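Local structure of beta-lactamase (Francisella tularensis subsp. tularensis, 3P09) at residues A[25-30]-A[278-283]; A[37-42]-A[271-276]; A[74-79]-A[147-152]; A[68-73]-A[131-136]. The protein probably hydrolyses beta-lactam antibiotics to substituted beta-amino acids, as a class A beta-lactamase linked to antibiotic resistance. All blocks are in the same frame, centred on the assembly; numbering follows the deposited sequence. Where two conformers were deposited one is given.

Contact 1: residues A[25-30]-A[278-283]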
loop_
_atom_site.group_PDB
_atom_site.type_symbol
_atom_site.label_atom_id
_atom_site.label_comp_id
_atom_site.label_asym_id
_atom_site.label_seq_id
_atom_site.Cartn_x
_atom_site.Cartn_y
_atom_site.Cartn_z
ATOM N N ASP A 25 -11.005 -16.982 12.246
ATOM C CA ASP A 25 -12.207 -16.171 12.083
ATOM C C ASP A 25 -12.703 -15.617 13.425
ATOM O O ASP A 25 -13.028 -14.434 13.542
ATOM C CB ASP A 25 -13.302 -17.013 11.414
ATOM C CG ASP A 25 -14.622 -16.260 11.249
ATOM O OD1 ASP A 25 -15.092 -15.634 12.225
ATOM O OD2 ASP A 25 -15.201 -16.307 10.137
ATOM N N ASP A 26 -12.769 -16.485 14.431
ATOM C CA ASP A 26 -13.222 -16.088 15.762
ATOM C C ASP A 26 -12.300 -15.027 16.347
ATOM O O ASP A 26 -12.751 -14.104 17.027
ATOM C CB ASP A 26 -13.241 -17.291 16.702
ATOM C CG ASP A 26 -14.257 -18.338 16.295
ATOM O OD1 ASP A 26 -15.381 -17.961 15.892
ATOM O OD2 ASP A 26 -13.926 -19.541 16.386
ATOM N N SER A 27 -11.004 -15.178 16.095
ATOM C CA SER A 27 -10.019 -14.250 16.631
ATOM C C SER A 27 -10.094 -12.872 15.969
ATOM O O SER A 27 -9.952 -11.847 16.633
ATOM C CB SER A 27 -8.613 -14.839 16.523
ATOM O OG SER A 27 -8.425 -15.827 17.520
ATOM N N PHE A 28 -10.327 -12.841 14.665
ATOM C CA PHE A 28 -10.479 -11.560 13.984
ATOM C C PHE A 28 -11.759 -10.865 14.445
ATOM O O PHE A 28 -11.775 -9.657 14.658
ATOM C CB PHE A 28 -10.460 -11.758 12.469
ATOM C CG PHE A 28 -9.146 -12.286 11.955
ATOM C CD1 PHE A 28 -7.949 -11.804 12.461
ATOM C CD2 PHE A 28 -9.105 -13.278 10.989
ATOM C CE1 PHE A 28 -6.735 -12.293 12.004
ATOM C CE2 PHE A 28 -7.888 -13.776 10.520
ATOM C CZ PHE A 28 -6.704 -13.280 11.027
ATOM N N LYS A 29 -12.833 -11.636 14.606
ATOM C CA LYS A 29 -14.084 -11.103 15.140
ATOM C C LYS A 29 -13.920 -10.509 16.541
ATOM O O LYS A 29 -14.541 -9.501 16.875
ATOM C CB LYS A 29 -15.170 -12.190 15.165
ATOM C CG LYS A 29 -16.514 -11.713 15.702
ATOM C CD LYS A 29 -17.147 -10.671 14.792
ATOM C CE LYS A 29 -18.497 -10.230 15.343
ATOM N NZ LYS A 29 -19.265 -9.386 14.388
ATOM N N ASN A 30 -13.090 -11.137 17.368
ATOM C CA ASN A 30 -12.811 -10.590 18.688
ATOM C C ASN A 30 -12.139 -9.221 18.600
ATOM O O ASN A 30 -12.426 -8.330 19.402
ATOM C CB ASN A 30 -11.978 -11.561 19.531
ATOM C CG ASN A 30 -12.772 -12.788 19.964
ATOM O OD1 ASN A 30 -14.007 -12.773 19.980
ATOM N ND2 ASN A 30 -12.062 -13.856 20.326
ATOM N N ALA A 278 -1.809 -9.024 12.905
ATOM C CA ALA A 278 -0.568 -9.534 12.312
ATOM C C ALA A 278 0.064 -10.621 13.171
ATOM O O ALA A 278 0.706 -11.535 12.659
ATOM C CB ALA A 278 0.429 -8.394 12.072
ATOM N N LYS A 279 -0.101 -10.513 14.483
ATOM C CA LYS A 279 0.486 -11.493 15.395
ATOM C C LYS A 279 -0.260 -12.822 15.287
ATOM O O LYS A 279 0.346 -13.902 15.316
ATOM C CB LYS A 279 0.455 -10.974 16.832
ATOM C CG LYS A 279 1.055 -11.931 17.857
ATOM C CD LYS A 279 2.443 -12.387 17.418
ATOM C CE LYS A 279 3.322 -12.721 18.611
ATOM N NZ LYS A 279 3.663 -11.489 19.379
ATOM N N LEU A 280 -1.582 -12.736 15.168
ATOM C CA LEU A 280 -2.401 -13.921 14.977
ATOM C C LEU A 280 -1.933 -14.623 13.722
ATOM O O LEU A 280 -1.792 -15.840 13.682
ATOM C CB LEU A 280 -3.872 -13.539 14.836
ATOM C CG LEU A 280 -4.540 -13.070 16.129
ATOM C CD1 LEU A 280 -5.903 -12.454 15.860
ATOM C CD2 LEU A 280 -4.657 -14.240 17.102
ATOM N N ILE A 281 -1.681 -13.840 12.691
ATOM C CA ILE A 281 -1.319 -14.407 11.407
ATOM C C ILE A 281 0.067 -15.037 11.467
ATOM O O ILE A 281 0.284 -16.150 10.974
ATOM C CB ILE A 281 -1.414 -13.349 10.312
ATOM C CG1 ILE A 281 -2.898 -12.996 10.104
ATOM C CG2 ILE A 281 -0.805 -13.868 9.027
ATOM C CD1 ILE A 281 -3.145 -11.660 9.457
ATOM N N ALA A 282 1.001 -14.327 12.091
ATOM C CA ALA A 282 2.361 -14.831 12.234
ATOM C C ALA A 282 2.354 -16.166 12.973
ATOM O O ALA A 282 3.077 -17.089 12.604
ATOM C CB ALA A 282 3.248 -13.809 12.967
ATOM N N ASN A 283 1.544 -16.258 14.024
ATOM C CA ASN A 283 1.440 -17.492 14.794
ATOM C C ASN A 283 0.906 -18.641 13.943
ATOM O O ASN A 283 1.384 -19.776 14.038
ATOM C CB ASN A 283 0.538 -17.299 16.009
ATOM C CG ASN A 283 1.180 -16.442 17.084
ATOM O OD1 ASN A 283 2.391 -16.210 17.073
ATOM N ND2 ASN A 283 0.370 -15.979 18.028
#
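S27 and F28 of helix 25-30 meet L280 and I281 of helix 278-283 in an interface made of carbon-to-carbon packing. Measured over these short segments, the axes run nearly antiparallel at 166° and come within 10.8 Å of each other. Aliphatic contact is centred on L280, whose two methyls divide their work. CD1 of L280 approaches CB of S27 to 3.7 Å, while L280 CD2 lies 4.0 Å from the same S27 CB, and the serine methylene thus sits against both ends of the leucine fork. The aromatic contacts belong to F28. With CG beside its backbone N (chi1 -64°), its ring reaches across although the side chain does not set out toward the other helix. L280 CD1 comes obliquely to F28 CE1 at 3.9 Å, the two side chains sliding past each other in opposite directions. I281 instead crosses F28 at about a right angle and sets its CG1 at the ring edge, 3.9 Å from F28 CZ. No hydrogen bond spans the helices; S27 OG turns back along its own chain to make a weak bond to Q23 O, just ahead of helix 24-35. On the sheet side, I281 rests on L255 and I257 of strand 253-260, and the F28 ring meets Y54. This pairing of N- and C-terminal helices on one face of an antiparallel sheet is typical of the alpha/beta domain of class A beta-lactamases.

Contact 2: residues A[37-42]-A[271-276]. With SO4 (sulfate ion), chain D; SO4 (sulfate ion), chain G.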
loop_
_atom_site.group_PDB
_atom_site.type_symbol
_atom_site.label_atom_id
_atom_site.label_comp_id
_atom_site.label_asym_id
_atom_site.label_seq_id
_atom_site.Cartn_x
_atom_site.Cartn_y
_atom_site.Cartn_z
ATOM N N GLY A 37 -15.654 -1.265 14.438
ATOM C CA GLY A 37 -15.280 -1.224 13.036
ATOM C C GLY A 37 -15.036 -2.586 12.415
ATOM O O GLY A 37 -15.489 -3.618 12.930
ATOM N N LYS A 38 -14.325 -2.583 11.290
ATOM C CA LYS A 38 -14.144 -3.789 10.492
ATOM C C LYS A 38 -12.672 -3.983 10.174
ATOM O O LYS A 38 -11.967 -3.025 9.845
ATOM C CB LYS A 38 -14.936 -3.675 9.188
ATOM C CG LYS A 38 -16.446 -3.712 9.382
ATOM C CD LYS A 38 -16.993 -5.112 9.171
ATOM C CE LYS A 38 -18.414 -5.220 9.686
ATOM N NZ LYS A 38 -18.846 -6.642 9.797
ATOM N N ILE A 39 -12.205 -5.222 10.277
ATOM C CA ILE A 39 -10.848 -5.532 9.867
ATOM C C ILE A 39 -10.904 -6.471 8.661
ATOM O O ILE A 39 -11.757 -7.354 8.593
ATOM C CB ILE A 39 -10.047 -6.165 11.007
ATOM C CG1 ILE A 39 -8.561 -6.221 10.641
ATOM C CG2 ILE A 39 -10.579 -7.557 11.314
ATOM C CD1 ILE A 39 -7.666 -5.512 11.603
ATOM N N GLY A 40 -10.018 -6.253 7.697
ATOM C CA GLY A 40 -10.010 -7.049 6.482
ATOM C C GLY A 40 -8.621 -7.617 6.291
ATOM O O GLY A 40 -7.631 -6.902 6.443
ATOM N N ILE A 41 -8.554 -8.901 5.961
ATOM C CA ILE A 41 -7.305 -9.648 5.935
ATOM C C ILE A 41 -7.245 -10.519 4.679
ATOM O O ILE A 41 -8.218 -11.194 4.335
ATOM C CB ILE A 41 -7.220 -10.630 7.145
ATOM C CG1 ILE A 41 -7.377 -9.908 8.492
ATOM C CG2 ILE A 41 -5.939 -11.457 7.089
ATOM C CD1 ILE A 41 -6.437 -8.779 8.709
ATOM N N TYR A 42 -6.114 -10.514 3.988
ATOM C CA TYR A 42 -5.914 -11.492 2.933
ATOM C C TYR A 42 -4.453 -11.874 2.853
ATOM O O TYR A 42 -3.577 -11.011 2.946
ATOM C CB TYR A 42 -6.391 -10.956 1.585
ATOM C CG TYR A 42 -6.614 -12.052 0.549
ATOM C CD1 TYR A 42 -5.710 -12.256 -0.478
ATOM C CD2 TYR A 42 -7.734 -12.878 0.612
ATOM C CE1 TYR A 42 -5.912 -13.243 -1.418
ATOM C CE2 TYR A 42 -7.941 -13.870 -0.325
ATOM C CZ TYR A 42 -7.022 -14.049 -1.334
ATOM O OH TYR A 42 -7.206 -15.030 -2.275
ATOM N N GLU A 271 -3.281 1.571 15.125
ATOM C CA GLU A 271 -2.201 0.667 14.738
ATOM C C GLU A 271 -2.208 -0.619 15.566
ATOM O O GLU A 271 -1.744 -1.669 15.116
ATOM C CB GLU A 271 -0.846 1.371 14.870
ATOM C CG GLU A 271 -0.652 2.540 13.893
ATOM C CD GLU A 271 0.784 3.067 13.879
ATOM O OE1 GLU A 271 1.285 3.467 14.952
ATOM O OE2 GLU A 271 1.412 3.066 12.792
ATOM N N GLU A 272 -2.741 -0.549 16.776
ATOM C CA GLU A 272 -2.686 -1.704 17.668
ATOM C C GLU A 272 -3.485 -2.877 17.115
ATOM O O GLU A 272 -3.089 -4.032 17.264
ATOM C CB GLU A 272 -3.189 -1.346 19.069
ATOM C CG GLU A 272 -2.922 0.095 19.469
ATOM C CD GLU A 272 -1.816 0.227 20.495
ATOM O OE1 GLU A 272 -1.802 -0.564 21.464
ATOM O OE2 GLU A 272 -0.960 1.126 20.331
ATOM N N ILE A 273 -4.618 -2.596 16.484
ATOM C CA ILE A 273 -5.399 -3.686 15.928
ATOM C C ILE A 273 -4.642 -4.389 14.794
ATOM O O ILE A 273 -4.700 -5.613 14.667
ATOM C CB ILE A 273 -6.793 -3.252 15.478
ATOM C CG1 ILE A 273 -7.696 -4.479 15.336
ATOM C CG2 ILE A 273 -6.737 -2.451 14.163
ATOM C CD1 ILE A 273 -9.118 -4.140 14.904
ATOM N N ILE A 274 -3.925 -3.613 13.984
ATOM C CA ILE A 274 -3.079 -4.186 12.961
ATOM C C ILE A 274 -2.010 -5.071 13.622
ATOM O O ILE A 274 -1.750 -6.192 13.174
ATOM C CB ILE A 274 -2.378 -3.099 12.101
ATOM C CG1 ILE A 274 -3.384 -2.060 11.608
ATOM C CG2 ILE A 274 -1.641 -3.741 10.926
ATOM C CD1 ILE A 274 -4.415 -2.609 10.675
ATOM N N GLN A 275 -1.394 -4.574 14.688
ATOM C CA GLN A 275 -0.373 -5.364 15.374
ATOM C C GLN A 275 -0.928 -6.709 15.815
ATOM O O GLN A 275 -0.299 -7.758 15.638
ATOM C CB GLN A 275 0.166 -4.616 16.589
ATOM C CG GLN A 275 0.838 -3.316 16.234
ATOM C CD GLN A 275 1.157 -2.505 17.458
ATOM O OE1 GLN A 275 0.814 -2.896 18.573
ATOM N NE2 GLN A 275 1.811 -1.365 17.265
ATOM N N GLN A 276 -2.118 -6.681 16.388
ATOM C CA GLN A 276 -2.681 -7.887 16.964
ATOM C C GLN A 276 -3.122 -8.868 15.876
ATOM O O GLN A 276 -2.895 -10.074 15.992
ATOM C CB GLN A 276 -3.812 -7.529 17.931
ATOM C CG GLN A 276 -3.296 -6.841 19.200
ATOM C CD GLN A 276 -4.390 -6.111 19.955
ATOM O OE1 GLN A 276 -5.474 -6.651 20.181
ATOM N NE2 GLN A 276 -4.114 -4.871 20.339
HETATM S S SO4 D . -9.793 -17.325 -1.926
HETATM O O1 SO4 D . -8.890 -17.909 -0.938
HETATM O O2 SO4 D . -11.177 -17.521 -1.503
HETATM O O3 SO4 D . -9.537 -15.895 -2.058
HETATM O O4 SO4 D . -9.585 -17.974 -3.217
HETATM S S SO4 G . -21.906 -8.953 10.103
HETATM O O1 SO4 G . -20.894 -8.712 11.133
HETATM O O2 SO4 G . -23.207 -9.167 10.733
HETATM O O3 SO4 G . -21.983 -7.794 9.217
HETATM O O4 SO4 G . -21.547 -10.143 9.333
#
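The ring of Y42, on the same strand that sets I39 against I273, has a sulfate oxygen at its edge: O3 of the chain D sulfate lies in the ring plane. The hydroxyl donates to it, with Y42 OH to sulfate O3 only 2.5 Å, a length short enough to be doubtful. K38 holds a second sulfate, of chain G, less firmly. Its chain bends at chi2 (-96°) before NZ makes two weak bonds, the shorter being K38 NZ to sulfate O1 at 3.2 Å. Both anions probably come from the crystallisation liquor. The contact proper is aliphatic and buried. I39 carries CG1 opposite its backbone N (chi1 -169°), and I273 does the same (chi1 -162°), so that the two branches reach out from strand and helix and meet tip to tip. I39 CD1 stands 3.9 Å from I273 CD1 and is as near to I273 CG1. The same methyl, I39 CD1, makes a looser contact with I274 CD1 at 4.5 Å. Strand 38-44 lies between strands 53-54 and 253-260, through the backbone pairs I41 with Y54 and G40 with L258. I39 and I274 both rest on I257, while I273 also leans on L31 and Y35 of helix 24-35. Y42 packs instead on P178 and T182, joining the sheet to helix 178-190.

Contact 3: residues A[74-79]-A[147-152]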
loop_
_atom_site.group_PDB
_atom_site.type_symbol
_atom_site.label_atom_id
_atom_site.label_comp_id
_atom_site.label_asym_id
_atom_site.label_seq_id
_atom_site.Cartn_x
_atom_site.Cartn_y
_atom_site.Cartn_z
ATOM N N ILE A 74 4.411 3.188 -12.824
ATOM C CA ILE A 74 5.588 3.888 -13.312
ATOM C C ILE A 74 6.628 2.900 -13.831
ATOM O O ILE A 74 7.251 3.126 -14.871
ATOM C CB ILE A 74 6.194 4.764 -12.196
ATOM C CG1 ILE A 74 5.256 5.936 -11.894
ATOM C CG2 ILE A 74 7.604 5.256 -12.582
ATOM C CD1 ILE A 74 5.267 7.011 -12.982
ATOM N N LEU A 75 6.814 1.794 -13.120
ATOM C CA LEU A 75 7.793 0.787 -13.542
ATOM C C LEU A 75 7.379 0.118 -14.849
ATOM O O LEU A 75 8.217 -0.181 -15.712
ATOM C CB LEU A 75 7.984 -0.261 -12.445
ATOM C CG LEU A 75 8.646 0.280 -11.170
ATOM C CD1 LEU A 75 8.550 -0.701 -10.022
ATOM C CD2 LEU A 75 10.094 0.623 -11.449
ATOM N N ASP A 76 6.083 -0.124 -14.990
ATOM C CA ASP A 76 5.546 -0.691 -16.216
ATOM C C ASP A 76 5.810 0.315 -17.337
ATOM O O ASP A 76 6.257 -0.050 -18.423
ATOM C CB ASP A 76 4.045 -0.968 -16.029
ATOM C CG ASP A 76 3.325 -1.307 -17.331
ATOM O OD1 ASP A 76 3.247 -2.504 -17.680
ATOM O OD2 ASP A 76 2.803 -0.379 -17.988
ATOM N N TYR A 77 5.557 1.591 -17.054
ATOM C CA TYR A 77 5.797 2.650 -18.038
ATOM C C TYR A 77 7.245 2.605 -18.506
ATOM O O TYR A 77 7.534 2.645 -19.711
ATOM C CB TYR A 77 5.486 4.018 -17.429
ATOM C CG TYR A 77 5.442 5.151 -18.432
ATOM C CD1 TYR A 77 4.253 5.492 -19.066
ATOM C CD2 TYR A 77 6.583 5.873 -18.748
ATOM C CE1 TYR A 77 4.200 6.524 -19.991
ATOM C CE2 TYR A 77 6.540 6.915 -19.671
ATOM C CZ TYR A 77 5.345 7.235 -20.284
ATOM O OH TYR A 77 5.292 8.260 -21.202
ATOM N N ASP A 78 8.157 2.485 -17.550
ATOM C CA ASP A 78 9.581 2.453 -17.864
ATOM C C ASP A 78 9.916 1.293 -18.797
ATOM O O ASP A 78 10.747 1.427 -19.697
ATOM C CB ASP A 78 10.435 2.385 -16.593
ATOM C CG ASP A 78 11.924 2.328 -16.902
ATOM O OD1 ASP A 78 12.492 3.378 -17.269
ATOM O OD2 ASP A 78 12.526 1.241 -16.783
HETATM N N MSE A 79 9.270 0.153 -18.577
HETATM C CA MSE A 79 9.481 -0.991 -19.452
HETATM C C MSE A 79 9.093 -0.658 -20.892
HETATM O O MSE A 79 9.749 -1.099 -21.837
HETATM C CB MSE A 79 8.692 -2.200 -18.950
HETATM C CG MSE A 79 9.312 -2.862 -17.732
HETATM SE SE MSE A 79 8.144 -4.268 -17.049
HETATM C CE MSE A 79 8.102 -5.426 -18.617
ATOM N N ILE A 147 -4.170 -0.324 -13.247
ATOM C CA ILE A 147 -4.813 -1.131 -12.219
ATOM C C ILE A 147 -5.686 -2.235 -12.852
ATOM O O ILE A 147 -5.651 -3.401 -12.431
ATOM C CB ILE A 147 -5.619 -0.226 -11.268
ATOM C CG1 ILE A 147 -4.654 0.672 -10.492
ATOM C CG2 ILE A 147 -6.448 -1.037 -10.293
ATOM C CD1 ILE A 147 -5.347 1.685 -9.615
ATOM N N LYS A 148 -6.445 -1.883 -13.882
ATOM C CA LYS A 148 -7.235 -2.889 -14.595
ATOM C C LYS A 148 -6.346 -3.947 -15.265
ATOM O O LYS A 148 -6.676 -5.129 -15.268
ATOM C CB LYS A 148 -8.171 -2.226 -15.617
ATOM C CG LYS A 148 -9.434 -1.655 -14.976
ATOM C CD LYS A 148 -9.931 -0.401 -15.686
ATOM C CE LYS A 148 -10.929 0.349 -14.804
ATOM N NZ LYS A 148 -11.114 1.776 -15.199
ATOM N N LYS A 149 -5.215 -3.522 -15.819
ATOM C CA LYS A 149 -4.267 -4.454 -16.441
ATOM C C LYS A 149 -3.755 -5.493 -15.439
ATOM O O LYS A 149 -3.460 -6.635 -15.814
ATOM C CB LYS A 149 -3.093 -3.686 -17.054
ATOM C CG LYS A 149 -2.113 -4.537 -17.855
ATOM C CD LYS A 149 -0.959 -3.674 -18.372
ATOM C CE LYS A 149 0.091 -4.511 -19.106
ATOM N NZ LYS A 149 1.195 -3.671 -19.669
ATOM N N LEU A 150 -3.638 -5.081 -14.171
ATOM C CA LEU A 150 -3.244 -5.977 -13.086
ATOM C C LEU A 150 -4.281 -7.048 -12.791
ATOM O O LEU A 150 -3.982 -8.025 -12.101
ATOM C CB LEU A 150 -2.994 -5.195 -11.793
ATOM C CG LEU A 150 -1.630 -4.548 -11.575
ATOM C CD1 LEU A 150 -1.605 -3.860 -10.219
ATOM C CD2 LEU A 150 -0.515 -5.581 -11.668
ATOM N N GLY A 151 -5.501 -6.866 -13.297
ATOM C CA GLY A 151 -6.582 -7.786 -12.993
ATOM C C GLY A 151 -7.447 -7.310 -11.833
ATOM O O GLY A 151 -8.302 -8.049 -11.340
ATOM N N ASP A 152 -7.230 -6.066 -11.414
ATOM C CA ASP A 152 -7.937 -5.492 -10.269
ATOM C C ASP A 152 -9.163 -4.703 -10.714
ATOM O O ASP A 152 -9.039 -3.592 -11.231
ATOM C CB ASP A 152 -6.996 -4.571 -9.484
ATOM C CG ASP A 152 -7.636 -4.024 -8.215
ATOM O OD1 ASP A 152 -8.882 -4.082 -8.105
ATOM O OD2 ASP A 152 -6.898 -3.537 -7.327
HETATM O O HOH W 1 0.875 -0.546 -19.881
#
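D76, well inside a helix, and K149, near the end of another, have their CA atoms 10.5 Å apart, the shortest such separation between segments 74-79 and 147-152. The chain turns out of the second helix in a Schellman motif at G151, whose phi is positive (95°), and the backbone bonds D152 N to I147 O and G151 N to K148 O close the last turn. The wide gap is crossed by one long side chain. K149 is fully extended past CG, with chi2 to chi4 all near 180°, and comes at D76 from the opposite direction. K149 NZ forms a salt bridge with D76 OD1 at 3.1 Å, meeting the syn lone pair of that oxygen, on the side of OD2. A water completes the link, donating a hydrogen bond to D76 OD2 (water O to OD2 2.7 Å) and accepting one from K149 NZ. Both carboxylate oxygens are therefore engaged, directly or through water, and the lysine charge would be expected to stabilise the buried D76 as its anion.

Contact 4: residues A[68-73]-A[131-136]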
loop_
_atom_site.group_PDB
_atom_site.type_symbol
_atom_site.label_atom_id
_atom_site.label_comp_id
_atom_site.label_asym_id
_atom_site.label_seq_id
_atom_site.Cartn_x
_atom_site.Cartn_y
_atom_site.Cartn_z
ATOM N N PHE A 68 1.660 2.359 -3.944
ATOM C CA PHE A 68 2.421 1.240 -4.515
ATOM C C PHE A 68 1.895 0.826 -5.890
ATOM O O PHE A 68 2.655 0.358 -6.741
ATOM C CB PHE A 68 2.589 0.045 -3.540
ATOM C CG PHE A 68 1.449 -0.967 -3.559
ATOM C CD1 PHE A 68 1.285 -1.849 -4.628
ATOM C CD2 PHE A 68 0.588 -1.070 -2.467
ATOM C CE1 PHE A 68 0.259 -2.793 -4.628
ATOM C CE2 PHE A 68 -0.456 -2.014 -2.459
ATOM C CZ PHE A 68 -0.612 -2.874 -3.543
ATOM N N LEU A 69 0.601 1.022 -6.117
ATOM C CA LEU A 69 0.028 0.804 -7.451
ATOM C C LEU A 69 0.591 1.808 -8.451
ATOM O O LEU A 69 0.894 1.480 -9.606
ATOM C CB LEU A 69 -1.488 0.963 -7.398
ATOM C CG LEU A 69 -2.183 -0.071 -6.525
ATOM C CD1 LEU A 69 -3.688 0.262 -6.407
ATOM C CD2 LEU A 69 -1.990 -1.449 -7.119
ATOM N N LEU A 70 0.713 3.043 -7.990
ATOM C CA LEU A 70 1.248 4.133 -8.801
ATOM C C LEU A 70 2.690 3.846 -9.202
ATOM O O LEU A 70 3.071 4.021 -10.355
ATOM C CB LEU A 70 1.175 5.438 -8.006
ATOM C CG LEU A 70 1.849 6.669 -8.618
ATOM C CD1 LEU A 70 1.269 6.980 -10.002
ATOM C CD2 LEU A 70 1.760 7.888 -7.697
ATOM N N VAL A 71 3.493 3.404 -8.238
ATOM C CA VAL A 71 4.886 3.082 -8.519
ATOM C C VAL A 71 4.988 1.865 -9.446
ATOM O O VAL A 71 5.815 1.826 -10.357
ATOM C CB VAL A 71 5.678 2.905 -7.216
ATOM C CG1 VAL A 71 6.993 2.201 -7.469
ATOM C CG2 VAL A 71 5.899 4.268 -6.599
ATOM N N GLY A 72 4.117 0.887 -9.238
ATOM C CA GLY A 72 4.021 -0.221 -10.168
ATOM C C GLY A 72 3.755 0.261 -11.593
ATOM O O GLY A 72 4.390 -0.182 -12.550
ATOM N N ALA A 73 2.806 1.180 -11.728
ATOM C CA ALA A 73 2.468 1.758 -13.022
ATOM C C ALA A 73 3.661 2.466 -13.646
ATOM O O ALA A 73 3.884 2.390 -14.852
ATOM C CB ALA A 73 1.297 2.723 -12.877
ATOM N N ASN A 131 1.913 12.963 -6.243
ATOM C CA ASN A 131 1.153 13.766 -7.202
ATOM C C ASN A 131 1.973 14.014 -8.470
ATOM O O ASN A 131 1.438 14.017 -9.575
ATOM C CB ASN A 131 0.681 15.093 -6.577
ATOM C CG ASN A 131 -0.475 14.906 -5.587
ATOM O OD1 ASN A 131 -0.986 13.801 -5.410
ATOM N ND2 ASN A 131 -0.881 15.991 -4.938
ATOM N N ILE A 132 3.278 14.217 -8.307
ATOM C CA ILE A 132 4.174 14.392 -9.455
ATOM C C ILE A 132 4.169 13.143 -10.340
ATOM O O ILE A 132 4.100 13.232 -11.569
ATOM C CB ILE A 132 5.615 14.712 -8.999
ATOM C CG1 ILE A 132 5.675 16.120 -8.383
ATOM C CG2 ILE A 132 6.597 14.579 -10.167
ATOM C CD1 ILE A 132 6.960 16.427 -7.677
ATOM N N LEU A 133 4.217 11.971 -9.714
ATOM C CA LEU A 133 4.254 10.723 -10.468
ATOM C C LEU A 133 2.974 10.508 -11.262
ATOM O O LEU A 133 3.023 10.076 -12.420
ATOM C CB LEU A 133 4.510 9.534 -9.537
ATOM C CG LEU A 133 5.939 9.474 -8.967
ATOM C CD1 LEU A 133 6.052 8.367 -7.964
ATOM C CD2 LEU A 133 6.979 9.273 -10.082
ATOM N N VAL A 134 1.836 10.813 -10.640
ATOM C CA VAL A 134 0.541 10.718 -11.318
ATOM C C VAL A 134 0.558 11.604 -12.562
ATOM O O VAL A 134 0.148 11.187 -13.639
ATOM C CB VAL A 134 -0.627 11.158 -10.397
ATOM C CG1 VAL A 134 -1.896 11.437 -11.216
ATOM C CG2 VAL A 134 -0.890 10.115 -9.331
ATOM N N ARG A 135 1.060 12.824 -12.408
ATOM C CA ARG A 135 1.174 13.730 -13.542
ATOM C C ARG A 135 2.117 13.172 -14.610
ATOM O O ARG A 135 1.782 13.151 -15.786
ATOM C CB ARG A 135 1.655 15.108 -13.076
ATOM C CG ARG A 135 1.684 16.156 -14.189
ATOM C CD ARG A 135 2.382 17.420 -13.731
ATOM N NE ARG A 135 3.803 17.178 -13.516
ATOM C CZ ARG A 135 4.512 17.683 -12.509
ATOM N NH1 ARG A 135 3.939 18.467 -11.605
ATOM N NH2 ARG A 135 5.799 17.400 -12.408
ATOM N N GLU A 136 3.302 12.721 -14.204
ATOM C CA GLU A 136 4.292 12.235 -15.173
ATOM C C GLU A 136 3.852 10.932 -15.835
ATOM O O GLU A 136 4.325 10.591 -16.919
ATOM C CB GLU A 136 5.682 12.075 -14.535
ATOM C CG GLU A 136 6.264 13.376 -13.949
ATOM C CD GLU A 136 6.423 14.476 -14.990
ATOM O OE1 GLU A 136 6.722 14.147 -16.161
ATOM O OE2 GLU A 136 6.251 15.667 -14.633
#
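L70 holds its CG anti to the backbone N (chi1 173°), which carries the leucine fork across to helix 131-136, where L133 and V134 receive it. The setting is the all-alpha domain of the class A beta-lactamase fold, and helix 66-80, to which L70 belongs, begins at a probable SxxK motif. Over the short segments the two axes cross at 38° and approach to 10.2 Å. L70 CD2 does most of the touching. It lies 3.7 Å from L133 CB, the two leucines crossing obliquely, and 3.8 Å from V134 CG2, which L70 meets at about a right angle. Its other methyl, L70 CD1, is 3.9 Å from the same V134 CG2, so the valine branch sits against both prongs of the fork. The next residue, V71, makes a looser contact through CG2 with L133 CD1 at 4.3 Å. All four residues are buried, and L133 is covered further by L118 and A122 of helix 115-123, while V134 packs on L140. On helix 131-136 itself, R135 also reaches D95 through a salt bridge from NH1. Its remaining nitrogens grip E136 side-on: R135 NE at 3.1 Å and R135 NH2 at 2.9 Å both donate to the single oxygen E136 OE2, which lies in the guanidinium plane.

The four contacts form two pairs on opposite sides of the chain's centre. Contacts 1 and 2, with centres about 9 Å apart, share helix 271-289 and touch where I281 CD1 meets I41 CG2 at 3.7 Å; F28 O lies 4.1 Å from I39 CG2, so that both terminal helices pack on strand 38-44. Contacts 3 and 4, about 10 Å apart between centres, share helix 66-80; L69 CD1 packs on I147 CD1 at 3.9 Å, and I74 CD1 packs 3.8 Å from L133 O. Contact 4 is near the probable active site: the L70 side chain lies close to, without touching, the SxxK-pattern residues such as S64 and K67. Contacts 2 and 4 are about 27 Å apart between centres, with nearest atoms about 11 Å apart.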